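Local coordinates for protein pectinesterase 1 (Solanum lycopersicum, PDB 1XG2) that hydrolyses the methyl esters of cell-wall pectin to de-esterified pectin and methanol, and may prepare fruit cell walls for softening during ripening, at residues E20-A25 against E44-A49. Numbering follows the deposited sequence.
Sequences EAVAAA and ENVEVA
The carboxylate of Glu-44 spreads over two backbone amides in the first turn of a helix whose Val-22 packs against Val-46 and Val-48, OE1 meeting Ala-19 N and OE2 meeting Leu-18 N, while the ammonium NZ of Lys-52 is gripped by two carbonyl oxygens, that of Ala-23 in the last turn and that of Ala-25 just beyond the helix. The case illustrates how a short helix can be held through its two polar ends: the negative charge of Glu-44 probably complements the helix dipole at the N-terminal end, and the lysine charge would probably also suit the C-terminal end. Helix segment 20-24 and strand 46-48 run nearly parallel, their axes 20° apart and 8.9 Å at closest approach.

Between these polar ends the contact is apolar and rests on Val-22, whose two methyls divide the work. A chi1 of 172° sets CG1 anti to the backbone N and turns it to Glu-47 O and Val-48, while CG2, beside N, faces Val-46. CG2 approaches Val-46 CG1 at 4.3 Å. CG1 meets CG2 of Val-48, also at 4.3 Å, and comes within 3.8 Å of Glu-47 O, a van der Waals approach to a backbone carbonyl. No hydrogen bond joins the two segments directly. The side chain of Glu-47 leads away from the helix, leaving the buried valines to form the join.

Strand 46-48 is an edge strand of its parallel sheet within this chain, and the helix packs beside it near the N-terminal end of the right-handed parallel beta-helix that forms the pectinesterase, C-terminal part of the protein. Leu-55 and Ile-57 of strand 55-59 touch both Val-22 and Val-48, while Ile-35 of strand 33-37 lies against Ala-21 and Val-22, joining the helix to two further strands.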
ATOM      1  N   GLU A  20      14.933 -13.129  14.548  1.00 19.44           N
ATOM      2  CA  GLU A  20      14.815 -14.360  15.329  1.00 20.28           C
ATOM      3  C   GLU A  20      13.503 -14.409  16.115  1.00 20.04           C
ATOM      4  O   GLU A  20      12.842 -15.443  16.173  1.00 19.87           O
ATOM      5  CB  GLU A  20      15.960 -14.476  16.330  1.00 21.09           C
ATOM      6  CG  GLU A  20      17.344 -14.731  15.763  1.00 23.56           C
ATOM      7  CD  GLU A  20      18.409 -14.546  16.840  1.00 26.48           C
ATOM      8  OE1 GLU A  20      18.623 -15.506  17.612  1.00 28.37           O
ATOM      9  OE2 GLU A  20      18.997 -13.438  16.950  1.00 26.97           O
ATOM     10  N   ALA A  21      13.140 -13.285  16.725  1.00 19.81           N
ATOM     11  CA  ALA A  21      11.898 -13.197  17.488  1.00 19.97           C
ATOM     12  C   ALA A  21      10.666 -13.389  16.606  1.00 19.72           C
ATOM     13  O   ALA A  21       9.716 -14.077  16.991  1.00 19.83           O
ATOM     14  CB  ALA A  21      11.825 -11.868  18.236  1.00 20.07           C
ATOM     15  N   VAL A  22      10.684 -12.799  15.414  1.00 19.70           N
ATOM     16  CA  VAL A  22       9.573 -12.961  14.495  1.00 19.44           C
ATOM     17  C   VAL A  22       9.427 -14.425  14.071  1.00 20.45           C
ATOM     18  O   VAL A  22       8.322 -14.960  14.084  1.00 19.67           O
ATOM     19  CB  VAL A  22       9.715 -12.046  13.261  1.00 19.49           C
ATOM     20  CG1 VAL A  22       8.655 -12.378  12.225  1.00 18.03           C
ATOM     21  CG2 VAL A  22       9.627 -10.576  13.685  1.00 18.29           C
ATOM     22  N   ALA A  23      10.537 -15.068  13.712  1.00 21.70           N
ATOM     23  CA  ALA A  23      10.520 -16.489  13.343  1.00 23.01           C
ATOM     24  C   ALA A  23       9.961 -17.396  14.452  1.00 23.77           C
ATOM     25  O   ALA A  23       9.227 -18.345  14.167  1.00 24.50           O
ATOM     26  CB  ALA A  23      11.925 -16.952  12.935  1.00 23.28           C
ATOM     27  N   ALA A  24      10.270 -17.084  15.703  1.00 24.50           N
ATOM     28  CA  ALA A  24       9.818 -17.891  16.837  1.00 24.81           C
ATOM     29  C   ALA A  24       8.400 -17.543  17.270  1.00 25.09           C
ATOM     30  O   ALA A  24       7.822 -18.234  18.101  1.00 24.82           O
ATOM     31  CB  ALA A  24      10.766 -17.708  18.017  1.00 25.18           C
ATOM     32  N   ALA A  25       7.839 -16.461  16.740  1.00 24.62           N
ATOM     33  CA  ALA A  25       6.469 -16.090  17.081  1.00 24.45           C
ATOM     34  C   ALA A  25       5.520 -17.150  16.521  1.00 24.32           C
ATOM     35  O   ALA A  25       5.821 -17.768  15.510  1.00 23.80           O
ATOM     36  CB  ALA A  25       6.134 -14.725  16.527  1.00 24.29           C
ATOM     37  N   GLU A  44      19.243  -4.844  10.241  1.00 18.10           N
ATOM     38  CA  GLU A  44      18.659  -6.043   9.646  1.00 18.24           C
ATOM     39  C   GLU A  44      17.489  -5.709   8.720  1.00 18.07           C
ATOM     40  O   GLU A  44      16.844  -4.665   8.842  1.00 17.89           O
ATOM     41  CB  GLU A  44      18.223  -7.101  10.701  1.00 19.09           C
ATOM     42  CG  GLU A  44      17.808  -6.594  12.065  1.00 19.51           C
ATOM     43  CD  GLU A  44      17.408  -7.697  13.053  1.00 20.56           C
ATOM     44  OE1 GLU A  44      16.862  -8.753  12.655  1.00 17.77           O
ATOM     45  OE2 GLU A  44      17.624  -7.481  14.269  1.00 20.98           O
ATOM     46  N   ASN A  45      17.261  -6.600   7.765  1.00 17.82           N
ATOM     47  CA  ASN A  45      16.088  -6.566   6.908  1.00 17.91           C
ATOM     48  C   ASN A  45      15.136  -7.641   7.389  1.00 17.70           C
ATOM     49  O   ASN A  45      15.439  -8.834   7.304  1.00 18.56           O
ATOM     50  CB  ASN A  45      16.468  -6.782   5.444  1.00 17.89           C
ATOM     51  CG  ASN A  45      17.114  -5.551   4.828  1.00 19.12           C
ATOM     52  OD1 ASN A  45      18.337  -5.379   4.891  1.00 20.15           O
ATOM     53  ND2 ASN A  45      16.300  -4.694   4.219  1.00 15.55           N
ATOM     54  N   VAL A  46      13.998  -7.206   7.912  1.00 16.75           N
ATOM     55  CA  VAL A  46      13.036  -8.071   8.561  1.00 16.62           C
ATOM     56  C   VAL A  46      11.769  -8.212   7.735  1.00 16.84           C
ATOM     57  O   VAL A  46      11.295  -7.256   7.125  1.00 16.17           O
ATOM     58  CB  VAL A  46      12.684  -7.508   9.946  1.00 16.51           C
ATOM     59  CG1 VAL A  46      11.623  -8.375  10.637  1.00 15.30           C
ATOM     60  CG2 VAL A  46      13.953  -7.391  10.786  1.00 16.92           C
ATOM     61  N   GLU A  47      11.219  -9.418   7.734  1.00 17.09           N
ATOM     62  CA  GLU A  47       9.996  -9.713   7.018  1.00 18.12           C
ATOM     63  C   GLU A  47       9.001 -10.356   7.972  1.00 17.49           C
ATOM     64  O   GLU A  47       9.355 -11.278   8.701  1.00 16.53           O
ATOM     65  CB  GLU A  47      10.298 -10.638   5.843  1.00 18.94           C
ATOM     66  CG  GLU A  47       9.095 -10.961   4.983  1.00 24.13           C
ATOM     67  CD  GLU A  47       9.454 -11.487   3.590  1.00 30.57           C
ATOM     68  OE1 GLU A  47       8.502 -11.852   2.856  1.00 33.99           O
ATOM     69  OE2 GLU A  47      10.667 -11.509   3.220  1.00 33.01           O
ATOM     70  N   VAL A  48       7.765  -9.863   7.968  1.00 16.37           N
ATOM     71  CA  VAL A  48       6.693 -10.446   8.758  1.00 16.61           C
ATOM     72  C   VAL A  48       5.695 -11.049   7.777  1.00 16.82           C
ATOM     73  O   VAL A  48       4.876 -10.336   7.194  1.00 16.07           O
ATOM     74  CB  VAL A  48       6.005  -9.398   9.659  1.00 16.65           C
ATOM     75  CG1 VAL A  48       4.851 -10.025  10.435  1.00 17.08           C
ATOM     76  CG2 VAL A  48       7.009  -8.790  10.622  1.00 16.45           C
ATOM     77  N   ALA A  49       5.779 -12.363   7.588  1.00 17.13           N
ATOM     78  CA  ALA A  49       5.055 -13.041   6.517  1.00 17.45           C
ATOM     79  C   ALA A  49       3.582 -13.211   6.852  1.00 17.96           C
ATOM     80  O   ALA A  49       3.137 -12.932   7.975  1.00 16.24           O
ATOM     81  CB  ALA A  49       5.691 -14.415   6.237  1.00 18.21           C
TER